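Local coordinates for outer surface protein (Borrelia burgdorferi, PDB 5IZT), which is an outer surface protein of the PFam54_60 family, related by sequence to the complement regulator-acquiring protein BbCRASP-1, with its own function not established, at residues Phe211-Ser216 with Asn250-Leu255; Phe218-Val223 with Ser281-Leu286. All blocks are in the same frame, centred on the assembly; numbering follows the deposited sequence.

Interaction 1. Residues Phe211-Ser216 with Asn250-Leu255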
loop_
_atom_site.group_PDB
_atom_site.type_symbol
_atom_site.label_atom_id
_atom_site.label_comp_id
_atom_site.label_asym_id
_atom_site.label_seq_id
_atom_site.Cartn_x
_atom_site.Cartn_y
_atom_site.Cartn_z
ATOM N N PHE A 211 12.856 9.266 8.434
ATOM C CA PHE A 211 12.874 9.884 7.103
ATOM C C PHE A 211 12.108 11.210 7.088
ATOM O O PHE A 211 11.307 11.478 6.188
ATOM C CB PHE A 211 12.329 8.917 6.045
ATOM C CG PHE A 211 13.021 7.575 6.052
ATOM C CD1 PHE A 211 14.277 7.424 5.480
ATOM C CD2 PHE A 211 12.426 6.472 6.658
ATOM C CE1 PHE A 211 14.934 6.189 5.504
ATOM C CE2 PHE A 211 13.068 5.240 6.689
ATOM C CZ PHE A 211 14.328 5.097 6.108
ATOM N N LYS A 212 12.375 12.042 8.099
ATOM C CA LYS A 212 11.797 13.369 8.323
ATOM C C LYS A 212 10.310 13.303 8.643
ATOM O O LYS A 212 9.639 14.350 8.673
ATOM C CB LYS A 212 12.018 14.319 7.132
ATOM C CG LYS A 212 13.477 14.366 6.637
ATOM C CD LYS A 212 14.365 15.226 7.502
ATOM C CE LYS A 212 15.826 15.151 7.031
ATOM N NZ LYS A 212 16.425 13.786 7.216
ATOM N N MET A 213 9.765 12.111 8.883
ATOM C CA MET A 213 8.358 11.987 9.224
ATOM C C MET A 213 8.110 11.740 10.711
ATOM O O MET A 213 6.949 11.812 11.147
ATOM C CB MET A 213 7.719 10.883 8.375
ATOM C CG MET A 213 7.623 11.342 6.898
ATOM S SD MET A 213 6.883 10.135 5.789
ATOM C CE MET A 213 8.267 8.969 5.689
ATOM N N LYS A 214 9.160 11.502 11.511
ATOM C CA LYS A 214 8.965 11.399 12.962
ATOM C C LYS A 214 8.312 12.658 13.509
ATOM O O LYS A 214 7.414 12.588 14.356
ATOM C CB LYS A 214 10.293 11.177 13.686
ATOM C CG LYS A 214 10.130 11.065 15.228
ATOM C CD LYS A 214 11.447 10.719 15.924
ATOM C CE LYS A 214 12.376 11.932 16.083
ATOM N NZ LYS A 214 11.868 12.949 17.062
ATOM N N ASP A 215 8.752 13.820 13.030
ATOM C CA ASP A 215 8.223 15.102 13.467
ATOM C C ASP A 215 7.281 15.722 12.447
ATOM O O ASP A 215 7.043 16.933 12.504
ATOM C CB ASP A 215 9.357 16.080 13.791
ATOM C CG ASP A 215 10.235 15.605 14.928
ATOM O OD1 ASP A 215 9.739 14.863 15.796
ATOM O OD2 ASP A 215 11.412 16.013 14.981
ATOM N N SER A 216 6.747 14.924 11.512
ATOM C CA SER A 216 5.742 15.439 10.588
ATOM C C SER A 216 4.645 14.408 10.351
ATOM O O SER A 216 3.741 14.295 11.182
ATOM C CB SER A 216 6.376 15.920 9.264
ATOM O OG SER A 216 6.910 14.890 8.457
ATOM N N ASN A 250 6.507 0.458 8.893
ATOM C CA ASN A 250 7.107 -0.411 7.891
ATOM C C ASN A 250 6.134 -0.776 6.779
ATOM O O ASN A 250 6.585 -1.144 5.684
ATOM C CB ASN A 250 7.683 -1.654 8.558
ATOM C CG ASN A 250 9.096 -1.420 9.059
ATOM O OD1 ASN A 250 9.324 -0.598 9.943
ATOM N ND2 ASN A 250 10.053 -2.126 8.478
ATOM N N LYS A 251 4.818 -0.670 7.013
ATOM C CA LYS A 251 3.888 -0.851 5.897
ATOM C C LYS A 251 4.042 0.270 4.876
ATOM O O LYS A 251 3.910 0.035 3.670
ATOM C CB LYS A 251 2.447 -0.915 6.398
ATOM C CG LYS A 251 2.251 -1.976 7.485
ATOM C CD LYS A 251 1.411 -3.105 7.038
ATOM C CE LYS A 251 1.298 -4.158 8.147
ATOM N NZ LYS A 251 2.188 -5.317 7.863
ATOM N N PHE A 252 4.273 1.510 5.336
ATOM C CA PHE A 252 4.535 2.586 4.381
ATOM C C PHE A 252 5.845 2.347 3.640
ATOM O O PHE A 252 5.934 2.586 2.428
ATOM C CB PHE A 252 4.579 3.959 5.064
ATOM C CG PHE A 252 4.798 5.076 4.088
ATOM C CD1 PHE A 252 3.762 5.475 3.230
ATOM C CD2 PHE A 252 6.044 5.683 3.971
ATOM C CE1 PHE A 252 3.964 6.485 2.293
ATOM C CE2 PHE A 252 6.264 6.704 3.018
ATOM C CZ PHE A 252 5.216 7.108 2.189
ATOM N N TYR A 253 6.875 1.894 4.346
ATOM C CA TYR A 253 8.142 1.583 3.668
ATOM C C TYR A 253 7.953 0.475 2.645
ATOM O O TYR A 253 8.559 0.502 1.561
ATOM C CB TYR A 253 9.210 1.190 4.689
ATOM C CG TYR A 253 9.428 2.227 5.775
ATOM C CD1 TYR A 253 9.196 3.577 5.526
ATOM C CD2 TYR A 253 9.829 1.850 7.062
ATOM C CE1 TYR A 253 9.365 4.537 6.530
ATOM C CE2 TYR A 253 10.008 2.821 8.081
ATOM C CZ TYR A 253 9.780 4.147 7.803
ATOM O OH TYR A 253 9.960 5.105 8.796
ATOM N N ALA A 254 7.121 -0.520 2.977
ATOM C CA ALA A 254 6.846 -1.615 2.052
ATOM C C ALA A 254 6.086 -1.133 0.821
ATOM O O ALA A 254 6.316 -1.629 -0.289
ATOM C CB ALA A 254 6.056 -2.711 2.760
ATOM N N LEU A 255 5.165 -0.184 1.006
ATOM C CA LEU A 255 4.441 0.400 -0.116
ATOM C C LEU A 255 5.393 1.062 -1.107
ATOM O O LEU A 255 5.165 1.020 -2.328
ATOM C CB LEU A 255 3.430 1.422 0.414
ATOM C CG LEU A 255 2.694 2.269 -0.616
ATOM C CD1 LEU A 255 1.830 1.396 -1.541
ATOM C CD2 LEU A 255 1.857 3.319 0.131
#
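Phe-211 and Tyr-253 form an offset edge-to-face aromatic pair that fastens the loop 211-216 to helix 243-255 in the all-helical BbCRASP-1-like domain. The edge of the phenylalanine is turned to the face of the tyrosine: the planes stand at 78° and the centroids lie 5.2 Å apart. CE2 of Phe-211 sits over that face, 3.6 Å from CZ of Tyr-253. The tyrosine hydroxyl lies in the plane of the Phe-211 ring, at its edge. A tyrosine suits this place because its ring can pack against apolar neighbours while OH reaches a polar one: here OH is hydrogen-bonded to Glu-206, and Phe-204 meets the same ring.

The second pair is looser, CE of Met-213 coming no nearer than 4.0 Å to CE2 of Phe-252. The flexible thioether chain bends at its last torsion (chi3 -74°) to bring this methyl toward the ring. SD of Met-213 lies obliquely to the Phe-252 ring, 5.2 Å from its centroid, in a Met-aromatic contact; Met-287 of helix 280-316 touches both residues. All four side chains are buried. Met-213 to Ser-216 make a type I beta turn whose middle residues face outward: Asp-215 is exposed and salt-bridged to the partly exposed Lys-214. Ser-216, itself buried, ties the end of the turn to Lys-212, the residue just before it: OG of Ser-216 donates to O of Lys-212 at 2.8 Å, in the carbonyl plane and on a lone pair.

Interaction 2. Residues Phe218-Val223 with Ser281-Leu286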
loop_
_atom_site.group_PDB
_atom_site.type_symbol
_atom_site.label_atom_id
_atom_site.label_comp_id
_atom_site.label_asym_id
_atom_site.label_seq_id
_atom_site.Cartn_x
_atom_site.Cartn_y
_atom_site.Cartn_z
ATOM N N PHE A 218 4.194 11.108 10.494
ATOM C CA PHE A 218 3.882 10.084 11.483
ATOM C C PHE A 218 3.446 10.690 12.805
ATOM O O PHE A 218 2.762 10.033 13.587
ATOM C CB PHE A 218 5.091 9.170 11.691
ATOM C CG PHE A 218 5.455 8.358 10.473
ATOM C CD1 PHE A 218 4.459 7.900 9.611
ATOM C CD2 PHE A 218 6.781 8.040 10.193
ATOM C CE1 PHE A 218 4.788 7.127 8.485
ATOM C CE2 PHE A 218 7.121 7.272 9.077
ATOM C CZ PHE A 218 6.114 6.806 8.221
ATOM N N GLU A 219 3.845 11.924 13.095
ATOM C CA GLU A 219 3.374 12.554 14.322
ATOM C C GLU A 219 1.872 12.820 14.281
ATOM O O GLU A 219 1.222 12.877 15.336
ATOM C CB GLU A 219 4.138 13.857 14.574
ATOM C CG GLU A 219 3.964 14.402 15.986
ATOM C CD GLU A 219 4.988 15.464 16.323
ATOM O OE1 GLU A 219 5.362 16.223 15.411
ATOM O OE2 GLU A 219 5.425 15.534 17.493
ATOM N N LEU A 220 1.307 12.975 13.088
ATOM C CA LEU A 220 -0.078 13.396 12.923
ATOM C C LEU A 220 -1.077 12.251 13.014
ATOM O O LEU A 220 -2.284 12.494 12.909
ATOM C CB LEU A 220 -0.248 14.112 11.573
ATOM C CG LEU A 220 0.489 15.450 11.513
ATOM C CD1 LEU A 220 0.442 15.960 10.076
ATOM C CD2 LEU A 220 -0.186 16.416 12.468
ATOM N N LEU A 221 -0.618 11.015 13.150
ATOM C CA LEU A 221 -1.515 9.865 13.123
ATOM C C LEU A 221 -1.218 8.925 14.285
ATOM O O LEU A 221 -0.102 8.895 14.811
ATOM C CB LEU A 221 -1.379 9.107 11.796
ATOM C CG LEU A 221 -1.749 9.871 10.534
ATOM C CD1 LEU A 221 -1.270 9.086 9.337
ATOM C CD2 LEU A 221 -3.268 10.066 10.474
ATOM N N ASP A 222 -2.235 8.168 14.686
ATOM C CA ASP A 222 -2.061 6.990 15.526
ATOM C C ASP A 222 -1.961 5.754 14.640
ATOM O O ASP A 222 -2.275 5.792 13.455
ATOM C CB ASP A 222 -3.239 6.806 16.479
ATOM C CG ASP A 222 -3.319 7.877 17.540
ATOM O OD1 ASP A 222 -2.292 8.543 17.786
ATOM O OD2 ASP A 222 -4.412 8.040 18.138
ATOM N N VAL A 223 -1.565 4.633 15.241
ATOM C CA VAL A 223 -1.561 3.366 14.511
ATOM C C VAL A 223 -2.990 3.016 14.113
ATOM O O VAL A 223 -3.914 3.105 14.928
ATOM C CB VAL A 223 -0.911 2.273 15.368
ATOM C CG1 VAL A 223 -1.012 0.922 14.673
ATOM C CG2 VAL A 223 0.552 2.625 15.617
ATOM N N SER A 281 -4.107 18.440 7.697
ATOM C CA SER A 281 -5.150 17.500 7.283
ATOM C C SER A 281 -4.802 16.841 5.956
ATOM O O SER A 281 -5.111 15.662 5.740
ATOM C CB SER A 281 -6.505 18.206 7.197
ATOM O OG SER A 281 -6.867 18.763 8.454
ATOM N N LEU A 282 -4.162 17.587 5.048
ATOM C CA LEU A 282 -3.731 17.005 3.784
ATOM C C LEU A 282 -2.693 15.915 4.015
ATOM O O LEU A 282 -2.757 14.841 3.415
ATOM C CB LEU A 282 -3.156 18.092 2.875
ATOM C CG LEU A 282 -2.378 17.591 1.648
ATOM C CD1 LEU A 282 -3.269 16.809 0.689
ATOM C CD2 LEU A 282 -1.657 18.750 0.916
ATOM N N ILE A 283 -1.717 16.188 4.877
ATOM C CA ILE A 283 -0.689 15.200 5.191
ATOM C C ILE A 283 -1.324 13.931 5.748
ATOM O O ILE A 283 -0.945 12.813 5.362
ATOM C CB ILE A 283 0.335 15.793 6.181
ATOM C CG1 ILE A 283 1.089 16.963 5.565
ATOM C CG2 ILE A 283 1.353 14.730 6.609
ATOM C CD1 ILE A 283 1.997 17.709 6.616
ATOM N N ARG A 284 -2.293 14.083 6.659
ATOM C CA ARG A 284 -3.014 12.923 7.186
ATOM C C ARG A 284 -3.673 12.122 6.061
ATOM O O ARG A 284 -3.520 10.896 5.989
ATOM C CB ARG A 284 -4.072 13.364 8.206
ATOM C CG ARG A 284 -3.513 13.819 9.555
ATOM C CD ARG A 284 -4.608 14.124 10.582
ATOM N NE ARG A 284 -4.008 14.523 11.856
ATOM C CZ ARG A 284 -4.069 15.752 12.365
ATOM N NH1 ARG A 284 -4.720 16.711 11.718
ATOM N NH2 ARG A 284 -3.495 16.015 13.532
ATOM N N GLU A 285 -4.440 12.797 5.192
ATOM C CA GLU A 285 -5.114 12.091 4.100
ATOM C C GLU A 285 -4.110 11.381 3.192
ATOM O O GLU A 285 -4.372 10.261 2.736
ATOM C CB GLU A 285 -5.978 13.042 3.268
ATOM C CG GLU A 285 -7.159 13.695 3.995
ATOM C CD GLU A 285 -8.104 14.432 3.026
ATOM O OE1 GLU A 285 -7.815 15.582 2.634
ATOM O OE2 GLU A 285 -9.130 13.833 2.624
ATOM N N LEU A 286 -2.972 12.020 2.884
ATOM C CA LEU A 286 -1.983 11.378 2.017
ATOM C C LEU A 286 -1.444 10.111 2.657
ATOM O O LEU A 286 -1.391 9.052 2.017
ATOM C CB LEU A 286 -0.816 12.323 1.690
ATOM C CG LEU A 286 -1.174 13.534 0.819
ATOM C CD1 LEU A 286 -0.017 14.526 0.842
ATOM C CD2 LEU A 286 -1.483 13.087 -0.605
#
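Arg-284, on helix 280-316, reaches across the loop residues Leu-220 and Leu-221, joining this helix to the long connection between helices 179-197 and 243-255. CB of Arg-284 lies 4.1 Å from CD2 of Leu-221. CG of Arg-284 follows, 3.9 Å from the same CD2 of Leu-221 and also against CB of Leu-220, so the aliphatic base of the arginine rests on both leucines. From CG to NE the chain is extended (chi3 179°), carrying CD past the carbonyl of Leu-220 and setting NE before its oxygen. The bond from NE of Arg-284 to O of Leu-220 is 2.9 Å long and fairly straight, 163° at the hydrogen; it uses a lone pair in the carbonyl plane, and the oxygen lies near the guanidinium plane. Beyond it, the guanidinium turns one face to CD2 of Leu-220, which lies 3.5 Å from NH2 of Arg-284. Arginine thus suits this partly exposed border, pairing an apolar stem with a donor for a loop carbonyl.

The other branch of Leu-220 serves the apolar side, its CD1 meeting CG2 of the buried Ile-283 at 3.8 Å. Tyr-274 touches both Leu-220 and Ile-283, while Leu-221 continues onto Met-287 and Ile-288, about one turn beyond Arg-284. The loop therefore lies against helix 280-316, with helix 260-274 beside Glu-219 and Leu-220 and helix 243-255 touched by Phe-218 and Val-223.

In the fold
Interactions 1 and 2 have centres about 11 Å apart, on the same side of the chain's centre, and share one long loop: residues 211-216 dock on helix 243-255 and residues 218-223 on helix 280-316. Their segments alternate along the sequence, so the loop is held to one helix and then the other, in the order in which those helices follow it. The two join directly where O of Met-213 lies 2.9 Å from N of Phe-218, a probable hydrogen bond. Phe-218 starts off away from residues 281-286, and its ring packs CE2 3.6 Å from OH of Tyr-253, extending the aromatic cluster of interaction 1. Met-287 bridges them too, touching Met-213, Phe-252, Phe-218 and Leu-221.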